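Local coordinates for putative uncharacterized protein (Trichoplax adhaerens, PDB 5OI9) that is the N-terminal domain of a STIL-family protein, probably taking part in centriole assembly, where STIL works with CEP85 and the kinase PLK4, at residues Q69-L74 and L122-A127; A198-P203 and E309-S314. One frame throughout, in Å; residues are numbered along the deposited sequence.

Contact 1. Residues Q69-L74 and L122-A127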
ATOM      1  N   GLN A  69     -25.204  -5.341   3.855  1.00 32.97           N
ATOM      2  CA  GLN A  69     -24.341  -6.411   4.323  1.00 37.10           C
ATOM      3  C   GLN A  69     -22.881  -5.976   4.291  1.00 26.19           C
ATOM      4  O   GLN A  69     -22.457  -5.198   3.433  1.00 26.94           O
ATOM      5  CB  GLN A  69     -24.529  -7.673   3.478  1.00 34.51           C
ATOM      6  CG  GLN A  69     -25.872  -8.355   3.667  1.00 39.51           C
ATOM      7  CD  GLN A  69     -26.852  -8.049   2.549  1.00 54.11           C
ATOM      8  OE1 GLN A  69     -26.698  -7.069   1.823  1.00 54.90           O
ATOM      9  NE2 GLN A  69     -27.859  -8.900   2.395  1.00 55.47           N
ATOM     10  N   LYS A  70     -22.107  -6.496   5.241  1.00 26.68           N
ATOM     11  CA  LYS A  70     -20.690  -6.173   5.381  1.00 19.43           C
ATOM     12  C   LYS A  70     -19.879  -7.438   5.136  1.00 23.66           C
ATOM     13  O   LYS A  70     -19.933  -8.378   5.937  1.00 30.98           O
ATOM     14  CB  LYS A  70     -20.393  -5.603   6.767  1.00 27.01           C
ATOM     15  CG  LYS A  70     -21.141  -4.329   7.099  1.00 28.13           C
ATOM     16  CD  LYS A  70     -20.648  -3.159   6.268  1.00 26.61           C
ATOM     17  CE  LYS A  70     -21.221  -1.847   6.779  1.00 36.24           C
ATOM     18  NZ  LYS A  70     -20.648  -0.680   6.052  1.00 45.83           N
ATOM     19  N   PHE A  71     -19.121  -7.458   4.041  1.00 19.13           N
ATOM     20  CA  PHE A  71     -18.245  -8.583   3.741  1.00 21.65           C
ATOM     21  C   PHE A  71     -16.824  -8.105   3.480  1.00 21.03           C
ATOM     22  O   PHE A  71     -16.506  -6.930   3.688  1.00 21.24           O
ATOM     23  CB  PHE A  71     -18.742  -9.367   2.522  1.00 22.42           C
ATOM     24  CG  PHE A  71     -20.142  -9.889   2.653  1.00 27.16           C
ATOM     25  CD1 PHE A  71     -20.459 -10.839   3.610  1.00 24.14           C
ATOM     26  CD2 PHE A  71     -21.139  -9.449   1.797  1.00 28.56           C
ATOM     27  CE1 PHE A  71     -21.748 -11.327   3.724  1.00 29.64           C
ATOM     28  CE2 PHE A  71     -22.430  -9.935   1.903  1.00 33.37           C
ATOM     29  CZ  PHE A  71     -22.735 -10.874   2.868  1.00 35.97           C
ATOM     30  N   PHE A  72     -15.967  -9.009   3.010  1.00 19.21           N
ATOM     31  CA  PHE A  72     -14.625  -8.664   2.570  1.00 18.87           C
ATOM     32  C   PHE A  72     -14.374  -9.257   1.193  1.00 19.47           C
ATOM     33  O   PHE A  72     -14.828 -10.365   0.889  1.00 17.91           O
ATOM     34  CB  PHE A  72     -13.548  -9.172   3.548  1.00 16.80           C
ATOM     35  CG  PHE A  72     -13.602  -8.533   4.904  1.00 20.09           C
ATOM     36  CD1 PHE A  72     -13.081  -7.266   5.108  1.00 19.55           C
ATOM     37  CD2 PHE A  72     -14.166  -9.201   5.979  1.00 24.35           C
ATOM     38  CE1 PHE A  72     -13.127  -6.673   6.357  1.00 24.96           C
ATOM     39  CE2 PHE A  72     -14.216  -8.614   7.230  1.00 28.29           C
ATOM     40  CZ  PHE A  72     -13.695  -7.348   7.420  1.00 23.02           C
ATOM     41  N   LEU A  73     -13.667  -8.505   0.361  1.00 16.42           N
ATOM     42  CA  LEU A  73     -12.987  -9.055  -0.798  1.00 14.35           C
ATOM     43  C   LEU A  73     -11.500  -9.142  -0.480  1.00 19.23           C
ATOM     44  O   LEU A  73     -10.962  -8.325   0.271  1.00 18.93           O
ATOM     45  CB  LEU A  73     -13.222  -8.199  -2.045  1.00 12.93           C
ATOM     46  CG  LEU A  73     -14.659  -8.153  -2.576  1.00 20.17           C
ATOM     47  CD1 LEU A  73     -14.750  -7.310  -3.836  1.00 19.46           C
ATOM     48  CD2 LEU A  73     -15.185  -9.559  -2.835  1.00 11.98           C
ATOM     49  N   LEU A  74     -10.844 -10.159  -1.025  1.00 17.38           N
ATOM     50  CA  LEU A  74      -9.423 -10.372  -0.799  1.00 22.71           C
ATOM     51  C   LEU A  74      -8.693 -10.270  -2.127  1.00 23.14           C
ATOM     52  O   LEU A  74      -9.117 -10.872  -3.121  1.00 20.06           O
ATOM     53  CB  LEU A  74      -9.154 -11.729  -0.141  1.00 23.29           C
ATOM     54  CG  LEU A  74      -9.850 -11.965   1.199  1.00 24.08           C
ATOM     55  CD1 LEU A  74      -9.376 -13.262   1.830  1.00 28.39           C
ATOM     56  CD2 LEU A  74      -9.627 -10.791   2.140  1.00 18.46           C
ATOM     57  N   LEU A 122     -16.226  -4.786   1.917  1.00 14.21           N
ATOM     58  CA  LEU A 122     -17.253  -4.834   0.884  1.00 18.30           C
ATOM     59  C   LEU A 122     -18.612  -4.590   1.520  1.00 18.60           C
ATOM     60  O   LEU A 122     -19.051  -5.370   2.372  1.00 19.32           O
ATOM     61  CB  LEU A 122     -17.242  -6.178   0.154  1.00 19.61           C
ATOM     62  CG  LEU A 122     -18.386  -6.388  -0.839  1.00 18.41           C
ATOM     63  CD1 LEU A 122     -18.308  -5.370  -1.963  1.00 17.14           C
ATOM     64  CD2 LEU A 122     -18.375  -7.806  -1.390  1.00 20.83           C
ATOM     65  N   SER A 123     -19.267  -3.509   1.113  1.00 19.78           N
ATOM     66  CA  SER A 123     -20.628  -3.203   1.525  1.00 23.54           C
ATOM     67  C   SER A 123     -21.555  -3.423   0.342  1.00 29.06           C
ATOM     68  O   SER A 123     -21.331  -2.865  -0.738  1.00 23.93           O
ATOM     69  CB  SER A 123     -20.748  -1.762   2.026  1.00 23.71           C
ATOM     70  OG  SER A 123     -20.098  -1.596   3.274  1.00 28.41           O
HETATM   71  N   MSE A 124     -22.584  -4.239   0.535  1.00 29.18           N
HETATM   72  CA  MSE A 124     -23.559  -4.397  -0.530  1.00 31.53           C
HETATM   73  C   MSE A 124     -24.996  -4.418  -0.040  1.00 31.44           C
HETATM   74  O   MSE A 124     -25.287  -4.859   1.068  1.00 29.41           O
HETATM   75  CB  MSE A 124     -23.260  -5.652  -1.354  1.00 34.02           C
HETATM   76  CG  MSE A 124     -23.045  -6.932  -0.595  1.00 27.23           C
HETATM   77 SE   MSE A 124     -22.237  -8.214  -1.827  0.78 36.25          SE
HETATM   78  CE  MSE A 124     -23.340  -7.868  -3.393  1.00 17.44           C
ATOM     79  N   GLN A 125     -25.886  -3.908  -0.886  1.00 28.31           N
ATOM     80  CA  GLN A 125     -27.296  -3.784  -0.562  1.00 29.02           C
ATOM     81  C   GLN A 125     -28.123  -4.050  -1.811  1.00 32.45           C
ATOM     82  O   GLN A 125     -27.721  -3.712  -2.928  1.00 26.37           O
ATOM     83  CB  GLN A 125     -27.631  -2.395  -0.006  1.00 31.45           C
ATOM     84  CG  GLN A 125     -27.226  -1.245  -0.921  1.00 32.69           C
ATOM     85  CD  GLN A 125     -27.745   0.099  -0.441  1.00 53.69           C
ATOM     86  OE1 GLN A 125     -28.828   0.188   0.134  1.00 45.32           O
ATOM     87  NE2 GLN A 125     -26.966   1.153  -0.672  1.00 57.14           N
ATOM     88  N   LEU A 126     -29.285  -4.662  -1.605  1.00 29.28           N
ATOM     89  CA  LEU A 126     -30.226  -4.888  -2.693  1.00 24.76           C
ATOM     90  C   LEU A 126     -30.850  -3.565  -3.116  1.00 22.14           C
ATOM     91  O   LEU A 126     -31.371  -2.821  -2.281  1.00 33.07           O
ATOM     92  CB  LEU A 126     -31.302  -5.881  -2.251  1.00 33.83           C
ATOM     93  CG  LEU A 126     -32.421  -6.235  -3.231  1.00 35.78           C
ATOM     94  CD1 LEU A 126     -31.871  -6.999  -4.426  1.00 23.78           C
ATOM     95  CD2 LEU A 126     -33.504  -7.042  -2.525  1.00 41.50           C
ATOM     96  N   ALA A 127     -30.779  -3.262  -4.410  1.00 25.31           N
ATOM     97  CA  ALA A 127     -31.368  -2.032  -4.922  1.00 27.28           C
ATOM     98  C   ALA A 127     -32.882  -2.061  -4.761  1.00 34.09           C
ATOM     99  O   ALA A 127     -33.521  -3.101  -4.940  1.00 36.65           O
ATOM    100  CB  ALA A 127     -31.007  -1.836  -6.396  1.00 26.38           C
TER

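Contact 2. Residues A198-P203 and E309-S314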
ATOM      1  N   ALA A 198      14.125  13.236  -2.669  1.00 17.78           N
ATOM      2  CA  ALA A 198      15.311  12.398  -2.566  1.00 15.44           C
ATOM      3  C   ALA A 198      16.449  13.009  -3.370  1.00 18.28           C
ATOM      4  O   ALA A 198      16.274  13.346  -4.545  1.00 18.91           O
ATOM      5  CB  ALA A 198      15.025  10.974  -3.052  1.00 16.82           C
ATOM      6  N   VAL A 199      17.613  13.125  -2.740  1.00 15.97           N
ATOM      7  CA  VAL A 199      18.782  13.771  -3.322  1.00 16.92           C
ATOM      8  C   VAL A 199      19.932  12.769  -3.310  1.00 17.17           C
ATOM      9  O   VAL A 199      20.271  12.252  -2.245  1.00 17.62           O
ATOM     10  CB  VAL A 199      19.181  15.046  -2.559  1.00 26.10           C
ATOM     11  CG1 VAL A 199      20.567  15.493  -2.964  1.00 20.67           C
ATOM     12  CG2 VAL A 199      18.166  16.152  -2.799  1.00 25.32           C
ATOM     13  N   PRO A 200      20.561  12.478  -4.447  1.00 16.29           N
ATOM     14  CA  PRO A 200      21.740  11.605  -4.427  1.00 14.77           C
ATOM     15  C   PRO A 200      22.909  12.299  -3.743  1.00 18.12           C
ATOM     16  O   PRO A 200      23.175  13.480  -3.980  1.00 20.35           O
ATOM     17  CB  PRO A 200      22.031  11.355  -5.915  1.00 19.04           C
ATOM     18  CG  PRO A 200      20.860  11.922  -6.673  1.00 19.65           C
ATOM     19  CD  PRO A 200      20.265  12.978  -5.798  1.00 20.37           C
ATOM     20  N   ILE A 201      23.606  11.557  -2.881  1.00 14.31           N
ATOM     21  CA  ILE A 201      24.722  12.091  -2.111  1.00 18.53           C
ATOM     22  C   ILE A 201      25.920  11.156  -2.241  1.00 19.58           C
ATOM     23  O   ILE A 201      25.817  10.036  -2.742  1.00 17.99           O
ATOM     24  CB  ILE A 201      24.367  12.299  -0.622  1.00 20.61           C
ATOM     25  CG1 ILE A 201      24.081  10.956   0.052  1.00 17.89           C
ATOM     26  CG2 ILE A 201      23.178  13.237  -0.478  1.00 19.31           C
ATOM     27  CD1 ILE A 201      23.863  11.061   1.546  1.00 13.49           C
ATOM     28  N   LEU A 202      27.069  11.641  -1.770  1.00 20.75           N
ATOM     29  CA  LEU A 202      28.295  10.859  -1.795  1.00 21.64           C
ATOM     30  C   LEU A 202      28.196   9.672  -0.836  1.00 23.81           C
ATOM     31  O   LEU A 202      27.472   9.730   0.161  1.00 23.99           O
ATOM     32  CB  LEU A 202      29.492  11.730  -1.418  1.00 28.41           C
ATOM     33  CG  LEU A 202      29.912  12.815  -2.412  1.00 25.34           C
ATOM     34  CD1 LEU A 202      30.982  13.707  -1.804  1.00 30.79           C
ATOM     35  CD2 LEU A 202      30.409  12.193  -3.706  1.00 22.82           C
ATOM     36  N   PRO A 203      28.915   8.584  -1.117  1.00 26.71           N
ATOM     37  CA  PRO A 203      28.816   7.397  -0.260  1.00 26.90           C
ATOM     38  C   PRO A 203      29.314   7.672   1.151  1.00 23.25           C
ATOM     39  O   PRO A 203      30.222   8.475   1.370  1.00 19.36           O
ATOM     40  CB  PRO A 203      29.700   6.366  -0.971  1.00 23.12           C
ATOM     41  CG  PRO A 203      29.787   6.843  -2.381  1.00 25.26           C
ATOM     42  CD  PRO A 203      29.757   8.338  -2.300  1.00 24.76           C
ATOM     43  N   GLU A 309      23.510   2.669  -3.483  1.00 14.08           N
ATOM     44  CA  GLU A 309      23.345   4.094  -3.718  1.00 16.13           C
ATOM     45  C   GLU A 309      22.958   4.786  -2.417  1.00 17.17           C
ATOM     46  O   GLU A 309      22.240   4.226  -1.584  1.00 16.94           O
ATOM     47  CB  GLU A 309      22.273   4.365  -4.775  1.00 15.87           C
ATOM     48  CG  GLU A 309      22.481   3.666  -6.108  1.00 19.67           C
ATOM     49  CD  GLU A 309      21.318   3.899  -7.058  1.00 24.99           C
ATOM     50  OE1 GLU A 309      20.302   4.485  -6.619  1.00 15.92           O
ATOM     51  OE2 GLU A 309      21.417   3.499  -8.239  1.00 29.36           O
ATOM     52  N   PHE A 310      23.433   6.015  -2.252  1.00 13.69           N
ATOM     53  CA  PHE A 310      23.163   6.810  -1.062  1.00 15.24           C
ATOM     54  C   PHE A 310      22.310   8.013  -1.437  1.00 16.33           C
ATOM     55  O   PHE A 310      22.625   8.730  -2.394  1.00 14.47           O
ATOM     56  CB  PHE A 310      24.465   7.259  -0.396  1.00 14.64           C
ATOM     57  CG  PHE A 310      25.261   6.129   0.198  1.00 18.96           C
ATOM     58  CD1 PHE A 310      26.042   5.315  -0.606  1.00 17.50           C
ATOM     59  CD2 PHE A 310      25.228   5.880   1.562  1.00 16.83           C
ATOM     60  CE1 PHE A 310      26.772   4.276  -0.064  1.00 14.81           C
ATOM     61  CE2 PHE A 310      25.959   4.841   2.109  1.00 16.72           C
ATOM     62  CZ  PHE A 310      26.731   4.039   1.293  1.00 16.12           C
ATOM     63  N   TRP A 311      21.229   8.222  -0.685  1.00  9.24           N
ATOM     64  CA  TRP A 311      20.311   9.329  -0.902  1.00 11.85           C
ATOM     65  C   TRP A 311      20.007  10.008   0.423  1.00 12.65           C
ATOM     66  O   TRP A 311      19.938   9.355   1.467  1.00 11.65           O
ATOM     67  CB  TRP A 311      18.988   8.861  -1.526  1.00 12.58           C
ATOM     68  CG  TRP A 311      19.113   8.203  -2.859  1.00 14.38           C
ATOM     69  CD1 TRP A 311      19.576   6.944  -3.115  1.00 15.67           C
ATOM     70  CD2 TRP A 311      18.748   8.762  -4.124  1.00 14.16           C
ATOM     71  NE1 TRP A 311      19.523   6.686  -4.465  1.00 15.59           N
ATOM     72  CE2 TRP A 311      19.019   7.788  -5.106  1.00 17.01           C
ATOM     73  CE3 TRP A 311      18.213   9.991  -4.523  1.00 12.57           C
ATOM     74  CZ2 TRP A 311      18.782   8.009  -6.461  1.00 17.26           C
ATOM     75  CZ3 TRP A 311      17.974  10.206  -5.866  1.00 16.47           C
ATOM     76  CH2 TRP A 311      18.261   9.221  -6.820  1.00 22.77           C
ATOM     77  N   GLU A 312      19.821  11.325   0.374  1.00 13.85           N
ATOM     78  CA  GLU A 312      19.251  12.071   1.489  1.00 14.34           C
ATOM     79  C   GLU A 312      17.790  12.358   1.173  1.00 15.18           C
ATOM     80  O   GLU A 312      17.486  13.043   0.190  1.00 17.04           O
ATOM     81  CB  GLU A 312      20.004  13.374   1.752  1.00 11.77           C
ATOM     82  CG  GLU A 312      19.393  14.186   2.893  1.00 22.05           C
ATOM     83  CD  GLU A 312      20.276  15.333   3.354  1.00 26.20           C
ATOM     84  OE1 GLU A 312      19.914  16.502   3.108  1.00 33.76           O
ATOM     85  OE2 GLU A 312      21.329  15.063   3.964  1.00 24.88           O
ATOM     86  N   CYS A 313      16.892  11.835   2.002  1.00 13.46           N
ATOM     87  CA  CYS A 313      15.458  11.978   1.803  1.00 11.98           C
ATOM     88  C   CYS A 313      14.891  12.971   2.805  1.00 19.11           C
ATOM     89  O   CYS A 313      15.332  13.026   3.958  1.00 14.91           O
ATOM     90  CB  CYS A 313      14.747  10.633   1.947  1.00 14.60           C
ATOM     91  SG  CYS A 313      15.435   9.326   0.917  1.00 17.29           S
ATOM     92  N   SER A 314      13.907  13.749   2.365  1.00 12.10           N
ATOM     93  CA  SER A 314      13.278  14.737   3.225  1.00 18.47           C
ATOM     94  C   SER A 314      11.801  14.845   2.890  1.00 19.36           C
ATOM     95  O   SER A 314      11.370  14.539   1.775  1.00 18.08           O
ATOM     96  CB  SER A 314      13.943  16.114   3.086  1.00 15.96           C
ATOM     97  OG  SER A 314      13.706  16.663   1.802  1.00 20.80           O
TER
HETATM   98  O   HOH W   1      25.530   7.542  -3.597  1.00 27.82           O

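Contact 1. Residues Q69-L74 and L122-A127
F71 and K70 both set CG anti to the carbonyl carbon (chi1 -57° and -60°), whereas M124, a selenomethionine, holds CG in the crowded position between N and carbonyl carbon (chi1 50°); these torsions bring ring and selenium together on one face of an antiparallel strand pair within a mixed beta-sheet and turn the lysine along the other. Strands 69-79 and 118-126 pair here through Q69 with M124 and F71 with L122, both hydrogen-bonded pairs, flanking the non-hydrogen-bonded pair K70 with S123. F71 N to L122 O is short (2.7 Å) and almost straight, while the return bond from L122 N reaches F71 O from above the carbonyl plane. On the buried face the ring of F71 presents its CD2-CE2 edge to M124, with CE2 4.0 Å from M124 CG and SE 5.1 Å from the ring centroid, a Met-aromatic contact at the edge. The branched end of L122 lets its CD2 meet L73 CG at 3.9 Å. Helix 45-61 lies on this face, with A55 against F71 and A51 against L122, so F71 and L122, both apolar, suit the side under the helix. K70, bent at chi2, belongs to the more open face: a long aliphatic chain can lie along the sheet and still offer its amine, and NZ donates to S123 OG at 3.0 Å.

Contact 2. Residues A198-P203 and E309-S314
Strands 196-200 and 309-314 run antiparallel, their short axes 4.4 Å apart at closest approach, with V199 and E312 as the hydrogen-bonded pair between the non-hydrogen-bonded pairs A198-C313 and P200-W311. E312 N gives V199 O a 2.8 Å bond in the carbonyl plane, and beyond P200, whose nitrogen has no hydrogen to offer, I201 N continues the pairing to F310 O along a nearly straight N-H. A proline tolerates this place because a non-hydrogen-bonded position asks no N-H of it toward this neighbour. W311 sets CG anti to the carbonyl carbon (chi1 -60°), which carries the indole toward the other strand: P200 CB stands 4.3 Å from the centroid of its six-membered ring, over the face, in a CH-pi contact, and A198 CB, a single methyl that lets the indole come close, lies 3.6 Å from W311 CE3. W311 NE1 donates to E309 OE1 at 3.2 Å, using that oxygen's anti lone pair with the acceptor in the indole plane, which helps fix the ring's rotation. An alanine in place of W311 removes the indole and its N-H, which would probably loosen the packing against P200 and A198 and leave E309 less firmly held. On the other face I201 CG2 rests on E312 CB, and the extended E312 chain carries OE2 to S20 and W18. Further along, P203 CA lies 3.8 Å from the F310 ring centroid, a CH-pi contact in which the flat aromatic face suits a proline C-H, and a water bridges the backbone, donating to I201 O and accepting from F310 N at 2.9 Å.

Overall arrangement
Contact 1 and contact 2 are both antiparallel strand pairings, yet they belong to different sheets on opposite sides of the chain's centre. Their centres are 45 Å apart and their nearest atoms about 31 Å, so neither touches the other. Residues 69-74 and 122-127 join neighbouring strands of a nine-strand mixed sheet, with 47 residues between them. Residues 198-203 and 309-314 lie in a seven-strand mixed sheet, and 105 residues separate them, among them strands 229-235, 241-245, 256-264 and 296-302 of that same sheet. Along the chain they are in series, contact 1 closing before contact 2 opens. Each ties together distant sequence within its own sheet of the STIL N-terminal domain.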